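Local structure of catalase-3 (Neurospora crassa, 4AJ9) at residues G535-T540 and T563-Y568. The protein breaks hydrogen peroxide down into water and oxygen with a heme cofactor, and probably protects the fungal cell from peroxide damage. Residues are numbered along the deposited sequence; the frame is centred on the assembly and turned at random.
Sequences GVLSTT and TVIAEY
Glu567 reaches across to Thr539 and Thr540 with a carboxylate, both oxygens of which accept hydrogen bonds. CB and CG carry the chain over without close contacts between the two segments, and the bend at chi2 (92°) turns Glu567 CD to within 3.4 Å of Thr539 OG1. At the tip, Glu567 OE2 accepts the Thr539 hydroxyl through its syn lone pair, with Thr539 OG1 at 2.7 Å. Glu567 OE1 takes the backbone N of Thr540 at 2.8 Å, on the syn side and 16° out of the carboxylate plane; Thr540 OG1 adds a weak bond to the same oxygen. An alanine at Glu567 would probably leave the Thr540 N-H without its acceptor and the Thr539 hydroxyl, also bonded by Arg596, without the oxygen it donates to.

These loops follow neighbouring parallel strands, 533-537 and 561-566, joined through helix 544-557 as a beta-alpha-beta crossover in the C-terminal domain of this long catalase. Backbone hydrogen bonds of 2.8 to 2.9 Å pair Val536 N with Thr563 O, Ile565 N with Val536 O and Ser538 N with Ile565 O. On one face Leu537 and Ile565 lie side by side, Leu537 CD2 3.6 Å from Ile565 CD1, an apolar contact. Beyond the strands, Thr540 CG2 sits 3.7 Å from the Tyr568 ring centroid and 15° off its normal, a CH-pi contact over the face.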
loop_
_atom_site.group_PDB
_atom_site.type_symbol
_atom_site.label_atom_id
_atom_site.label_comp_id
_atom_site.label_asym_id
_atom_site.label_seq_id
_atom_site.Cartn_x
_atom_site.Cartn_y
_atom_site.Cartn_z
ATOM N N GLY C 535 -11.576 46.840 4.773
ATOM C CA GLY C 535 -12.755 46.794 3.940
ATOM C C GLY C 535 -13.374 48.178 3.879
ATOM O O GLY C 535 -13.799 48.723 4.897
ATOM N N VAL C 536 -13.412 48.759 2.690
ATOM C CA VAL C 536 -14.062 50.051 2.518
ATOM C C VAL C 536 -15.470 49.839 1.968
ATOM O O VAL C 536 -15.634 49.384 0.837
ATOM C CB VAL C 536 -13.271 50.936 1.564
ATOM C CG1 VAL C 536 -13.975 52.275 1.386
ATOM C CG2 VAL C 536 -11.856 51.129 2.079
ATOM N N LEU C 537 -16.474 50.143 2.787
ATOM C CA LEU C 537 -17.871 50.007 2.396
ATOM C C LEU C 537 -18.325 51.219 1.582
ATOM O O LEU C 537 -18.401 52.332 2.108
ATOM C CB LEU C 537 -18.751 49.864 3.638
ATOM C CG LEU C 537 -18.241 48.844 4.659
ATOM C CD1 LEU C 537 -19.296 48.528 5.715
ATOM C CD2 LEU C 537 -17.820 47.578 3.926
ATOM N N SER C 538 -18.629 50.999 0.305
ATOM C CA SER C 538 -19.032 52.079 -0.596
ATOM C C SER C 538 -20.359 51.793 -1.298
ATOM O O SER C 538 -21.134 50.931 -0.874
ATOM C CB SER C 538 -17.931 52.344 -1.633
ATOM O OG SER C 538 -18.164 53.554 -2.349
ATOM N N THR C 539 -20.613 52.517 -2.383
ATOM C CA THR C 539 -21.852 52.347 -3.131
ATOM C C THR C 539 -21.649 52.777 -4.573
ATOM O O THR C 539 -20.793 53.615 -4.852
ATOM C CB THR C 539 -23.024 53.127 -2.483
ATOM O OG1 THR C 539 -24.202 52.995 -3.289
ATOM C CG2 THR C 539 -22.678 54.610 -2.324
ATOM N N THR C 540 -22.419 52.193 -5.493
ATOM C CA THR C 540 -22.287 52.531 -6.908
ATOM C C THR C 540 -22.991 53.845 -7.246
ATOM O O THR C 540 -22.750 54.435 -8.298
ATOM C CB THR C 540 -22.803 51.399 -7.832
ATOM O OG1 THR C 540 -24.175 51.116 -7.537
ATOM C CG2 THR C 540 -21.979 50.134 -7.622
ATOM N N THR C 563 -9.905 46.509 0.267
ATOM C CA THR C 563 -10.959 45.984 -0.596
ATOM C C THR C 563 -12.114 46.969 -0.631
ATOM O O THR C 563 -12.778 47.187 0.383
ATOM C CB THR C 563 -11.493 44.635 -0.070
ATOM O OG1 THR C 563 -10.410 43.710 0.082
ATOM C CG2 THR C 563 -12.526 44.050 -1.028
ATOM N N VAL C 564 -12.360 47.573 -1.787
ATOM C CA VAL C 564 -13.525 48.439 -1.928
ATOM C C VAL C 564 -14.762 47.603 -2.247
ATOM O O VAL C 564 -14.767 46.810 -3.194
ATOM C CB VAL C 564 -13.314 49.492 -3.021
ATOM C CG1 VAL C 564 -14.599 50.289 -3.247
ATOM C CG2 VAL C 564 -12.157 50.413 -2.638
ATOM N N ILE C 565 -15.808 47.791 -1.455
ATOM C CA ILE C 565 -17.015 46.978 -1.562
ATOM C C ILE C 565 -18.198 47.817 -2.014
ATOM O O ILE C 565 -18.402 48.915 -1.505
ATOM C CB ILE C 565 -17.363 46.363 -0.199
ATOM C CG1 ILE C 565 -16.186 45.530 0.322
ATOM C CG2 ILE C 565 -18.663 45.539 -0.272
ATOM C CD1 ILE C 565 -16.340 45.128 1.786
ATOM N N ALA C 566 -18.977 47.299 -2.965
ATOM C CA ALA C 566 -20.224 47.944 -3.367
ATOM C C ALA C 566 -21.277 46.916 -3.798
ATOM O O ALA C 566 -21.089 45.711 -3.635
ATOM C CB ALA C 566 -19.972 48.958 -4.477
ATOM N N GLU C 567 -22.388 47.401 -4.333
ATOM C CA GLU C 567 -23.520 46.546 -4.661
ATOM C C GLU C 567 -23.177 45.578 -5.779
ATOM O O GLU C 567 -23.620 44.431 -5.767
ATOM C CB GLU C 567 -24.735 47.386 -5.062
ATOM C CG GLU C 567 -25.272 48.271 -3.949
ATOM C CD GLU C 567 -24.671 49.664 -3.960
ATOM O OE1 GLU C 567 -23.563 49.846 -4.516
ATOM O OE2 GLU C 567 -25.321 50.575 -3.408
ATOM N N TYR C 568 -22.391 46.053 -6.742
ATOM C CA TYR C 568 -21.929 45.234 -7.861
ATOM C C TYR C 568 -20.543 45.695 -8.288
ATOM O O TYR C 568 -20.040 46.708 -7.798
ATOM C CB TYR C 568 -22.911 45.272 -9.050
ATOM C CG TYR C 568 -23.144 46.648 -9.659
ATOM C CD1 TYR C 568 -22.300 47.154 -10.636
ATOM C CD2 TYR C 568 -24.224 47.427 -9.263
ATOM C CE1 TYR C 568 -22.517 48.410 -11.196
ATOM C CE2 TYR C 568 -24.446 48.680 -9.810
ATOM C CZ TYR C 568 -23.594 49.163 -10.775
ATOM O OH TYR C 568 -23.828 50.408 -11.316
#